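Metallo-beta-lactamase (Serratia marcescens, PDB 6K4X) hydrolyses beta-lactam antibiotics by opening their four-membered ring at a two-zinc site, and is inhibited by 4-amino-2-sulfanylbenzoic acid. Local coordinates at residues F12-Y15 against H19-G22; V29-P34 against W159-Q164; H37-G42 against Q49-N54; F60-V65 against S82-L87; E201-L206 against A244-G249. All coordinates share one frame; numbering follows the deposited sequence.

Contact 1: residues F12-Y15 against H19-G22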
# COMPACT_ATOMS: atom_id res chain seq x y z
N PHE A 12 -5.69 12.49 -8.97
CA PHE A 12 -7.12 12.48 -9.20
C PHE A 12 -7.82 11.98 -7.95
O PHE A 12 -7.29 11.19 -7.16
CB PHE A 12 -7.49 11.60 -10.40
CG PHE A 12 -7.00 10.18 -10.38
CD1 PHE A 12 -5.70 9.89 -10.74
CD2 PHE A 12 -7.82 9.12 -10.00
CE1 PHE A 12 -5.24 8.58 -10.75
CE2 PHE A 12 -7.37 7.82 -10.01
CZ PHE A 12 -6.07 7.55 -10.36
N THR A 13 -9.06 12.45 -7.79
CA THR A 13 -9.87 12.01 -6.66
C THR A 13 -10.59 10.72 -7.03
O THR A 13 -11.22 10.63 -8.08
CB THR A 13 -10.87 13.09 -6.24
OG1 THR A 13 -10.11 14.22 -5.84
CG2 THR A 13 -11.81 12.63 -5.14
N ILE A 14 -10.51 9.71 -6.17
CA ILE A 14 -11.17 8.45 -6.39
C ILE A 14 -12.58 8.48 -5.78
O ILE A 14 -13.56 8.06 -6.42
CB ILE A 14 -10.32 7.30 -5.83
CG1 ILE A 14 -9.13 7.08 -6.78
CG2 ILE A 14 -11.12 6.01 -5.65
CD1 ILE A 14 -8.05 6.16 -6.28
N TYR A 15 -12.71 8.95 -4.54
CA TYR A 15 -14.03 9.05 -3.91
C TYR A 15 -13.90 9.95 -2.70
O TYR A 15 -13.02 9.73 -1.85
CB TYR A 15 -14.54 7.67 -3.46
CG TYR A 15 -16.00 7.69 -3.11
CD1 TYR A 15 -16.96 7.55 -4.11
CD2 TYR A 15 -16.44 7.87 -1.81
CE1 TYR A 15 -18.31 7.60 -3.83
CE2 TYR A 15 -17.79 7.93 -1.51
CZ TYR A 15 -18.72 7.82 -2.53
OH TYR A 15 -20.07 7.87 -2.26
N HIS A 19 -7.71 10.52 -2.51
CA HIS A 19 -7.08 11.03 -3.74
C HIS A 19 -5.88 10.15 -4.10
O HIS A 19 -5.07 9.82 -3.21
CB HIS A 19 -6.59 12.48 -3.55
CG HIS A 19 -7.57 13.34 -2.84
ND1 HIS A 19 -8.69 13.86 -3.45
CD2 HIS A 19 -7.63 13.71 -1.54
CE1 HIS A 19 -9.37 14.55 -2.55
NE2 HIS A 19 -8.75 14.46 -1.36
N TYR A 20 -5.76 9.77 -5.37
CA TYR A 20 -4.57 9.12 -5.85
C TYR A 20 -3.51 10.18 -6.14
O TYR A 20 -3.76 11.10 -6.91
CB TYR A 20 -4.88 8.32 -7.11
CG TYR A 20 -3.74 7.48 -7.61
CD1 TYR A 20 -2.71 8.02 -8.35
CD2 TYR A 20 -3.68 6.12 -7.30
CE1 TYR A 20 -1.67 7.22 -8.80
CE2 TYR A 20 -2.65 5.32 -7.75
CZ TYR A 20 -1.63 5.87 -8.50
OH TYR A 20 -0.63 5.06 -8.95
N VAL A 21 -2.34 10.03 -5.50
CA VAL A 21 -1.24 10.95 -5.64
C VAL A 21 0.06 10.22 -5.98
O VAL A 21 1.14 10.81 -5.89
CB VAL A 21 -1.07 11.83 -4.39
CG1 VAL A 21 -2.24 12.77 -4.21
CG2 VAL A 21 -0.80 11.03 -3.13
N GLY A 22 -0.02 8.94 -6.35
CA GLY A 22 1.16 8.16 -6.68
C GLY A 22 1.70 8.43 -8.08
O GLY A 22 1.38 9.41 -8.77
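F12 and Y20 meet first through their backbones, as an antiparallel hydrogen-bonded pair: F12 N donates to Y20 O at 3.1 Å, and Y20 N returns a bond of 2.7 Å to F12 O. The next pair, T13 with H19, is of the non-hydrogen-bonded kind, and its link runs through the side chains instead. T13 OG1 comes in at the edge of the imidazole, in its plane, and forms a hydrogen bond of 2.8 Å with H19 ND1. Since H19 NE2 is bonded to S32 OG, both ring nitrogens have partners and the rotation of the imidazole is fixed. The two segments form a beta hairpin at the border of the larger sheet; T18 is opposite two residues, I14 and Y15, a classic beta bulge. On the other face the contact is aromatic and apolar. With chi1 at 54°, the F12 ring folds over Y20, whose CB lies 3.7 Å from the ring centroid in a CH-pi contact. The rings are nearly parallel, at 15°, but offset with little overlap, F12 CE1 standing 3.5 Å from Y20 CD1. I14 CD1 touches Y20 CB at 3.9 Å, while Y20 OH is hydrogen-bonded to T23 O.

Contact 2: residues V29-P34 against W159-Q164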
# COMPACT_ATOMS: atom_id res chain seq x y z
N VAL A 29 -1.76 7.24 -1.81
CA VAL A 29 -3.05 7.84 -1.60
C VAL A 29 -2.94 8.92 -0.53
O VAL A 29 -2.36 8.69 0.53
CB VAL A 29 -4.10 6.79 -1.24
CG1 VAL A 29 -5.32 7.39 -0.55
CG2 VAL A 29 -4.53 6.02 -2.47
N LEU A 30 -3.60 10.05 -0.78
CA LEU A 30 -3.79 11.04 0.24
C LEU A 30 -5.24 10.99 0.72
O LEU A 30 -6.16 11.13 -0.09
CB LEU A 30 -3.47 12.43 -0.31
CG LEU A 30 -3.40 13.52 0.75
CD1 LEU A 30 -2.11 13.45 1.54
CD2 LEU A 30 -3.58 14.88 0.15
N LEU A 31 -5.40 10.81 2.02
CA LEU A 31 -6.68 10.89 2.66
C LEU A 31 -6.73 12.24 3.37
O LEU A 31 -5.97 12.45 4.31
CB LEU A 31 -6.82 9.75 3.66
CG LEU A 31 -8.17 9.63 4.33
CD1 LEU A 31 -9.29 9.33 3.34
CD2 LEU A 31 -8.15 8.56 5.41
N SER A 32 -7.57 13.15 2.88
CA SER A 32 -7.47 14.55 3.27
C SER A 32 -8.53 14.92 4.31
O SER A 32 -9.61 14.34 4.38
CB SER A 32 -7.57 15.47 2.09
OG SER A 32 -8.79 15.25 1.39
N SER A 33 -8.21 15.96 5.10
CA SER A 33 -9.20 16.58 5.94
C SER A 33 -8.81 18.01 6.21
O SER A 33 -7.65 18.37 6.13
CB SER A 33 -9.39 15.84 7.25
OG SER A 33 -8.52 16.31 8.28
N PRO A 34 -9.76 18.86 6.64
CA PRO A 34 -9.42 20.22 7.05
C PRO A 34 -8.46 20.29 8.24
O PRO A 34 -7.92 21.38 8.50
CB PRO A 34 -10.77 20.86 7.38
CG PRO A 34 -11.77 20.04 6.60
CD PRO A 34 -11.21 18.63 6.64
N TRP A 159 -10.40 2.43 5.40
CA TRP A 159 -11.10 3.58 5.91
C TRP A 159 -12.41 3.75 5.17
O TRP A 159 -12.73 2.98 4.26
CB TRP A 159 -10.23 4.83 5.80
CG TRP A 159 -9.86 5.19 4.40
CD1 TRP A 159 -10.55 5.98 3.53
CD2 TRP A 159 -8.66 4.80 3.70
NE1 TRP A 159 -9.88 6.10 2.34
CE2 TRP A 159 -8.71 5.39 2.42
CE3 TRP A 159 -7.54 4.05 4.06
CZ2 TRP A 159 -7.68 5.22 1.51
CZ3 TRP A 159 -6.53 3.87 3.15
CH2 TRP A 159 -6.59 4.47 1.90
N GLN A 160 -13.18 4.76 5.56
CA GLN A 160 -14.40 5.11 4.88
C GLN A 160 -14.29 6.52 4.34
O GLN A 160 -13.85 7.40 5.07
CB GLN A 160 -15.59 5.01 5.82
CG GLN A 160 -15.78 3.60 6.36
CD GLN A 160 -17.19 3.31 6.81
OE1 GLN A 160 -18.08 4.17 6.75
NE2 GLN A 160 -17.40 2.08 7.25
N SER A 161 -14.72 6.72 3.10
CA SER A 161 -14.83 8.05 2.53
C SER A 161 -16.26 8.27 2.08
O SER A 161 -16.93 7.33 1.62
CB SER A 161 -13.88 8.24 1.36
OG SER A 161 -12.53 8.36 1.79
N CYS A 162 -16.72 9.52 2.16
CA CYS A 162 -18.11 9.82 1.95
C CYS A 162 -18.26 11.06 1.07
O CYS A 162 -17.43 11.96 1.09
CB CYS A 162 -18.84 10.05 3.28
SG CYS A 162 -18.64 8.74 4.52
N GLU A 163 -19.38 11.09 0.34
CA GLU A 163 -19.79 12.25 -0.46
C GLU A 163 -21.25 12.57 -0.11
O GLU A 163 -22.14 11.79 -0.44
CB GLU A 163 -19.68 11.95 -1.96
CG GLU A 163 -18.24 11.75 -2.44
CD GLU A 163 -18.07 11.46 -3.93
OE1 GLU A 163 -19.07 11.46 -4.67
OE2 GLU A 163 -16.91 11.24 -4.37
N GLN A 164 -21.48 13.67 0.61
CA GLN A 164 -22.83 14.10 1.00
C GLN A 164 -23.54 12.91 1.67
O GLN A 164 -24.73 12.63 1.44
CB GLN A 164 -23.61 14.65 -0.20
CG GLN A 164 -23.06 15.96 -0.74
CD GLN A 164 -23.57 17.16 0.02
OE1 GLN A 164 -24.74 17.22 0.41
NE2 GLN A 164 -22.68 18.11 0.24
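Strands 29-31 and 159-163, which meet through V29 and L31 on one and W159 and S161 on the other, pass at 70° to each other with their axes 10.5 Å apart at closest approach. At that separation the contact is left entirely to side chains, and the indole of W159 carries most of it. L31 and W159 pass one another on opposing courses, and the leucine uses both of its methyl groups. CD2 stands over one face of the indole, 4.0 Å from the centroid of the five-membered ring and 13° off its normal, a CH-pi contact, while CD1 approaches the pyrrole nitrogen, 3.4 Å from W159 NE1. The strands belong to the two different sheets of the alpha-beta/beta-alpha sandwich of the metallo-beta-lactamases, stacked face to face, and these residues fill the layer between them. V142, V170 and F172 of the smaller sheet and V40 of the larger one close in on the same indole. Farther along it, V29 CG1 touches the six-membered ring obliquely, 3.8 Å from W159 CZ2. S161 OG lies in the plane of the indole at its edge, 3.7 Å from L31 CD1. The polar atoms of this apolar layer find their partners in N17, between strands 12-15 and 18-20, and T18, at the start of the latter: W159 NE1 is hydrogen-bonded to T18 OG1, and S161 OG to both N17 OD1 and T18 OG1. N17 ND2 also binds S32 O.

Contact 3: residues H37-G42 against Q49-N54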
# COMPACT_ATOMS: atom_id res chain seq x y z
N HIS A 37 -3.81 15.55 7.00
CA HIS A 37 -3.93 14.50 6.02
C HIS A 37 -3.08 13.29 6.40
O HIS A 37 -2.10 13.40 7.15
CB HIS A 37 -3.49 14.97 4.63
CG HIS A 37 -3.92 16.37 4.32
ND1 HIS A 37 -5.24 16.77 4.38
CD2 HIS A 37 -3.19 17.45 4.00
CE1 HIS A 37 -5.29 18.05 4.09
NE2 HIS A 37 -4.05 18.49 3.87
N ILE A 38 -3.48 12.15 5.82
CA ILE A 38 -2.73 10.90 5.93
C ILE A 38 -2.29 10.51 4.52
O ILE A 38 -3.12 10.48 3.61
CB ILE A 38 -3.58 9.81 6.59
CG1 ILE A 38 -3.93 10.23 8.03
CG2 ILE A 38 -2.87 8.47 6.54
CD1 ILE A 38 -4.88 9.29 8.74
N LEU A 39 -1.01 10.18 4.35
CA LEU A 39 -0.48 9.66 3.11
C LEU A 39 -0.22 8.17 3.26
O LEU A 39 0.38 7.77 4.27
CB LEU A 39 0.82 10.39 2.77
CG LEU A 39 1.58 9.89 1.54
CD1 LEU A 39 0.78 10.14 0.27
CD2 LEU A 39 2.93 10.56 1.45
N VAL A 40 -0.65 7.38 2.28
CA VAL A 40 -0.35 5.97 2.25
C VAL A 40 0.67 5.72 1.15
O VAL A 40 0.38 5.97 -0.03
CB VAL A 40 -1.61 5.11 2.02
CG1 VAL A 40 -1.26 3.64 2.12
CG2 VAL A 40 -2.72 5.51 2.98
N ASP A 41 1.86 5.29 1.58
CA ASP A 41 3.03 4.92 0.79
C ASP A 41 3.73 6.15 0.20
O ASP A 41 3.19 7.25 0.16
CB ASP A 41 2.75 3.83 -0.25
CG ASP A 41 2.76 2.45 0.36
OD1 ASP A 41 3.29 2.28 1.51
OD2 ASP A 41 2.26 1.53 -0.32
N GLY A 42 4.98 5.93 -0.22
CA GLY A 42 5.83 6.99 -0.75
C GLY A 42 6.28 6.78 -2.18
O GLY A 42 6.90 7.68 -2.75
N GLN A 49 9.35 12.99 -5.34
CA GLN A 49 9.16 14.34 -5.91
C GLN A 49 7.84 14.42 -6.68
O GLN A 49 7.23 15.50 -6.75
CB GLN A 49 10.34 14.71 -6.83
CG GLN A 49 11.68 14.64 -6.12
CD GLN A 49 11.71 15.37 -4.80
OE1 GLN A 49 12.16 14.85 -3.77
NE2 GLN A 49 11.21 16.60 -4.81
N VAL A 50 7.42 13.30 -7.28
CA VAL A 50 6.13 13.21 -7.95
C VAL A 50 5.00 13.28 -6.92
O VAL A 50 4.05 14.06 -7.10
CB VAL A 50 6.08 11.95 -8.82
CG1 VAL A 50 4.71 11.68 -9.37
CG2 VAL A 50 7.11 11.99 -9.95
N VAL A 51 5.08 12.47 -5.87
CA VAL A 51 4.05 12.45 -4.86
C VAL A 51 3.89 13.84 -4.23
O VAL A 51 2.79 14.31 -4.02
CB VAL A 51 4.37 11.40 -3.79
CG1 VAL A 51 3.39 11.47 -2.63
CG2 VAL A 51 4.40 10.01 -4.38
N ALA A 52 5.02 14.50 -3.91
CA ALA A 52 4.96 15.82 -3.29
C ALA A 52 4.25 16.82 -4.20
O ALA A 52 3.38 17.58 -3.73
CB ALA A 52 6.35 16.27 -2.92
N ALA A 53 4.64 16.85 -5.47
CA ALA A 53 4.02 17.77 -6.41
C ALA A 53 2.53 17.44 -6.57
O ALA A 53 1.69 18.33 -6.73
CB ALA A 53 4.74 17.70 -7.73
N ASN A 54 2.20 16.15 -6.55
CA ASN A 54 0.84 15.71 -6.72
C ASN A 54 -0.04 16.17 -5.56
O ASN A 54 -1.18 16.58 -5.77
CB ASN A 54 0.79 14.19 -6.91
CG ASN A 54 1.27 13.72 -8.26
OD1 ASN A 54 1.42 14.52 -9.20
ND2 ASN A 54 1.46 12.42 -8.41
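L39 carries its CG opposite the backbone nitrogen (chi1 175°), and V51 places CG1 in the same relation to its own nitrogen (chi1 173°); these torsions carry L39 CD1 and V51 CG1 outward from strand and helix, where the side chains meet tip to tip. Their methyl groups stand at 4.1 Å, L39 CD1 against V51 CG1, a loose apolar touch that engages a single branch of each residue. The second branch of the valine turns to the loop that follows the strand: V51 CG2 rests 3.8 Å from G42 O. V51 is thus a single residue facing both L39 of the strand and the loop at G42. D41, just before G42, points its carboxylate the other way, where OD2 is hydrogen-bonded to T71 OG1. Three residues beyond V51, N54 ND2 binds V21 O and so ties the helix to the segment after the N-terminal hairpin. With V65 of the next parallel strand also against L39, the arrangement is that of a beta-alpha-beta crossover, strand 37-40, helix 47-57 and strand 65-69, in which the helix covers one side of the larger sheet.

Contact 4: residues F60-V65 against S82-L87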
# COMPACT_ATOMS: atom_id res chain seq x y z
N PHE A 60 -3.25 20.76 -1.45
CA PHE A 60 -2.91 20.51 -0.06
C PHE A 60 -1.47 20.94 0.22
O PHE A 60 -0.64 20.95 -0.68
CB PHE A 60 -3.17 19.05 0.29
CG PHE A 60 -4.60 18.65 0.08
CD1 PHE A 60 -5.61 19.21 0.85
CD2 PHE A 60 -4.96 17.77 -0.91
CE1 PHE A 60 -6.94 18.87 0.64
CE2 PHE A 60 -6.28 17.40 -1.10
CZ PHE A 60 -7.27 17.98 -0.35
N LYS A 61 -1.17 21.17 1.50
CA LYS A 61 0.17 21.51 1.95
C LYS A 61 0.86 20.28 2.54
O LYS A 61 0.27 19.53 3.31
CB LYS A 61 0.10 22.55 3.06
CG LYS A 61 -0.50 23.88 2.65
CD LYS A 61 -0.69 24.85 3.81
CE LYS A 61 0.61 25.21 4.50
NZ LYS A 61 0.75 24.50 5.79
N LEU A 62 2.13 20.11 2.18
CA LEU A 62 2.90 18.98 2.69
C LEU A 62 2.96 19.03 4.22
O LEU A 62 2.91 18.00 4.89
CB LEU A 62 4.31 19.00 2.10
CG LEU A 62 4.39 18.83 0.58
CD1 LEU A 62 5.84 18.65 0.15
CD2 LEU A 62 3.55 17.67 0.11
N SER A 63 3.04 20.23 4.81
CA SER A 63 3.19 20.36 6.25
C SER A 63 1.93 19.88 6.99
O SER A 63 1.99 19.63 8.18
CB SER A 63 3.52 21.78 6.64
OG SER A 63 2.50 22.65 6.25
N ASP A 64 0.82 19.74 6.26
CA ASP A 64 -0.41 19.25 6.86
C ASP A 64 -0.54 17.72 6.81
O ASP A 64 -1.48 17.19 7.37
CB ASP A 64 -1.62 19.88 6.19
CG ASP A 64 -1.85 21.31 6.64
OD1 ASP A 64 -1.39 21.68 7.74
OD2 ASP A 64 -2.47 22.05 5.84
N VAL A 65 0.42 17.03 6.18
CA VAL A 65 0.43 15.56 6.21
C VAL A 65 1.04 15.11 7.54
O VAL A 65 2.21 15.41 7.82
CB VAL A 65 1.25 15.00 5.04
CG1 VAL A 65 1.31 13.48 5.11
CG2 VAL A 65 0.72 15.46 3.68
N SER A 82 11.17 8.22 3.15
CA SER A 82 12.08 9.03 3.95
C SER A 82 12.03 10.50 3.52
O SER A 82 11.98 11.42 4.33
CB SER A 82 13.48 8.49 3.85
OG SER A 82 14.39 9.31 4.57
N ALA A 83 12.06 10.71 2.20
CA ALA A 83 12.02 12.05 1.65
C ALA A 83 10.70 12.73 2.01
O ALA A 83 10.66 13.91 2.37
CB ALA A 83 12.26 12.05 0.17
N MET A 84 9.59 12.00 1.86
CA MET A 84 8.28 12.56 2.22
C MET A 84 8.21 12.86 3.72
O MET A 84 7.61 13.86 4.13
CB MET A 84 7.16 11.60 1.81
CG MET A 84 6.94 11.46 0.30
SD MET A 84 6.68 13.00 -0.58
CE MET A 84 5.52 13.81 0.53
N GLN A 85 8.80 12.02 4.56
CA GLN A 85 8.82 12.25 6.01
C GLN A 85 9.52 13.58 6.31
O GLN A 85 9.05 14.38 7.08
CB GLN A 85 9.49 11.07 6.70
CG GLN A 85 9.34 11.07 8.22
CD GLN A 85 10.17 12.13 8.90
OE1 GLN A 85 11.33 12.36 8.56
NE2 GLN A 85 9.58 12.79 9.88
N LYS A 86 10.65 13.82 5.65
CA LYS A 86 11.41 15.06 5.85
C LYS A 86 10.59 16.27 5.39
O LYS A 86 10.60 17.31 6.04
CB LYS A 86 12.71 15.02 5.04
CG LYS A 86 13.80 14.13 5.61
CD LYS A 86 15.06 14.12 4.78
CE LYS A 86 14.96 13.23 3.56
NZ LYS A 86 15.21 13.96 2.29
N LEU A 87 9.92 16.15 4.24
CA LEU A 87 9.18 17.28 3.67
C LEU A 87 7.97 17.62 4.54
O LEU A 87 7.53 18.77 4.53
CB LEU A 87 8.73 16.98 2.24
CG LEU A 87 9.83 16.96 1.17
CD1 LEU A 87 9.27 16.41 -0.12
CD2 LEU A 87 10.41 18.35 0.97
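The shortest polar bond here, 2.6 Å from K61 NZ to S63 OG, spans L62, the residue that meets L87 and M84 of the neighbouring helix. It is local to its own segment, as is the backbone bond of 3.0 Å from V65 N to L62 O; the latter closes the short 3-10 turn at 62-64, and the lysine-serine bond flanks it. Across the contact itself everything is apolar. L62 and L87 lie side by side and point the same way. In L62, CG is next to the backbone nitrogen (chi1 -64°), which sends the CD1 branch to the helix. There CD1 sits 3.9 Å from L87 CB and 4.1 Å from L87 CD1. The other branch of L62, CD2, turns to the curled end of M84 and comes within 4.4 Å of the methyl CE, a loose touch. In the fold, residues 60-65 connect helix 47-57 to strand 65-69, and helix 81-88 follows the part of the chain with the zinc ligands H72, H74, D76 and H77, the last two in helix 75-78. The leucine therefore bridges two helices on the outside of the larger sheet: I55 and R56 of helix 47-57 also touch it. M84 is buried, whereas L87 is exposed, so the contact runs from the protein interior out to the surface. On the other segment, D64 O accepts a backbone bond from H37 N, which pins the turn to the start of strand 37-40.

Contact 5: residues E201-L206 against A244-G249; sequences EAVEKL and AIAAAG
E204 can be followed outward from its CB, which makes the closest approach of the contact, 3.7 Å from A246 CB. From there CG is set between the backbone nitrogen and the carbonyl carbon (chi1 72°), and beyond it the chain stays extended (chi2 -159°), carrying the carboxylate to R250. CG and CD make no close touch on A246 and only lead to the tip. OE1 passes 3.9 Å from the same methyl, A246 CB, in plain van der Waals contact; its polar partner is R250 NH1, one turn farther along the second helix, in a salt bridge. OE2 is hydrogen-bonded as well, to a residue flanking the segments. The carboxylate is thus anchored to the very helix its aliphatic stem packs on, and A246 CB is approached by both CB and OE1 of E204. The CA atoms of E204 and A246 are 5.7 Å apart, a short spacing consistent with the small side chain of the alanine. V203 supplies the other flank. Its CG1 reaches A246 CB at 4.3 Å, a looser touch, and the valine is buried where E204 is partly exposed, so that the contact is apolar on its inner side and charged on its outer side. V203 also meets T147, L176 and C242, the last of these disulfide-bonded to C208. Helix 190-205 and the long C-terminal helix 241-260 thus pack side by side on the outside of the smaller sheet, reached by L206 at V171 and by I245 at A173 of strand 166-173.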
# COMPACT_ATOMS: atom_id res chain seq x y z
N GLU A 201 -6.96 -15.00 3.37
CA GLU A 201 -8.23 -15.15 4.09
C GLU A 201 -8.67 -13.80 4.67
O GLU A 201 -9.85 -13.44 4.57
CB GLU A 201 -8.08 -16.20 5.18
CG GLU A 201 -7.97 -17.62 4.65
CD GLU A 201 -8.28 -18.69 5.67
OE1 GLU A 201 -8.31 -19.88 5.30
OE2 GLU A 201 -8.49 -18.33 6.85
N ALA A 202 -7.74 -13.05 5.25
CA ALA A 202 -8.12 -11.78 5.84
C ALA A 202 -8.62 -10.82 4.75
O ALA A 202 -9.62 -10.11 4.92
CB ALA A 202 -6.97 -11.18 6.60
N VAL A 203 -7.90 -10.75 3.64
CA VAL A 203 -8.23 -9.77 2.62
C VAL A 203 -9.56 -10.11 1.94
O VAL A 203 -10.37 -9.22 1.66
CB VAL A 203 -7.06 -9.60 1.63
CG1 VAL A 203 -7.46 -8.77 0.42
CG2 VAL A 203 -5.88 -8.97 2.34
N GLU A 204 -9.82 -11.39 1.70
CA GLU A 204 -11.08 -11.77 1.04
C GLU A 204 -12.27 -11.60 2.00
O GLU A 204 -13.43 -11.75 1.54
CB GLU A 204 -10.98 -13.15 0.39
CG GLU A 204 -10.94 -14.31 1.35
CD GLU A 204 -10.35 -15.60 0.78
OE1 GLU A 204 -10.06 -15.66 -0.44
OE2 GLU A 204 -10.23 -16.55 1.55
N LYS A 205 -12.06 -11.31 3.28
CA LYS A 205 -13.16 -11.02 4.22
C LYS A 205 -13.36 -9.51 4.45
O LYS A 205 -14.34 -9.13 5.08
CB LYS A 205 -12.89 -11.70 5.56
CG LYS A 205 -13.01 -13.22 5.54
CD LYS A 205 -12.60 -13.80 6.87
CE LYS A 205 -12.42 -15.30 6.83
NZ LYS A 205 -13.70 -15.98 6.53
N LEU A 206 -12.45 -8.65 3.99
CA LEU A 206 -12.57 -7.21 4.26
C LEU A 206 -13.85 -6.66 3.63
O LEU A 206 -14.20 -6.97 2.52
CB LEU A 206 -11.39 -6.45 3.66
CG LEU A 206 -10.05 -6.65 4.36
CD1 LEU A 206 -8.93 -5.99 3.59
CD2 LEU A 206 -10.07 -6.12 5.78
N ALA A 244 -10.86 -10.72 -5.21
CA ALA A 244 -10.08 -11.03 -6.41
C ALA A 244 -8.58 -10.89 -6.17
O ALA A 244 -7.79 -11.71 -6.66
CB ALA A 244 -10.50 -10.15 -7.57
N ILE A 245 -8.14 -9.86 -5.46
CA ILE A 245 -6.73 -9.70 -5.13
C ILE A 245 -6.26 -10.91 -4.31
O ILE A 245 -5.21 -11.48 -4.59
CB ILE A 245 -6.49 -8.39 -4.37
CG1 ILE A 245 -6.81 -7.19 -5.27
CG2 ILE A 245 -5.07 -8.32 -3.81
CD1 ILE A 245 -6.80 -5.87 -4.55
N ALA A 246 -7.06 -11.33 -3.35
CA ALA A 246 -6.73 -12.49 -2.54
C ALA A 246 -6.64 -13.75 -3.40
O ALA A 246 -5.75 -14.58 -3.21
CB ALA A 246 -7.74 -12.65 -1.42
N ALA A 247 -7.61 -13.94 -4.30
CA ALA A 247 -7.63 -15.12 -5.16
C ALA A 247 -6.38 -15.16 -6.03
O ALA A 247 -5.82 -16.22 -6.27
CB ALA A 247 -8.88 -15.16 -5.99
N ALA A 248 -5.97 -14.01 -6.55
CA ALA A 248 -4.78 -13.98 -7.40
C ALA A 248 -3.53 -14.30 -6.57
O ALA A 248 -2.60 -14.94 -7.06
CB ALA A 248 -4.63 -12.65 -8.08
N GLY A 249 -3.48 -13.81 -5.34
CA GLY A 249 -2.40 -14.13 -4.42
C GLY A 249 -2.33 -15.64 -4.18
O GLY A 249 -1.26 -16.28 -4.30

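Contact 1 adds a hairpin to the larger sheet; it is buried and is the one joined by hydrogen bonds across its segments. Contact 2 lies between the sheets and is buried and apolar, with its strand 29-31 bonded to strand 18-20 of contact 1 and strand 37-40 of contact 3. Contacts 3 and 4, with centres 8 Å apart, serve the helical layer outside the larger sheet; contact 3 is buried, contact 4 opens to the surface. Contact 5 covers the smaller sheet and is buried too, with E204 partly exposed at its outer side; it touches none of the others, and its centre is about 26 Å from that of contact 3, on the opposite side of the chain's centre.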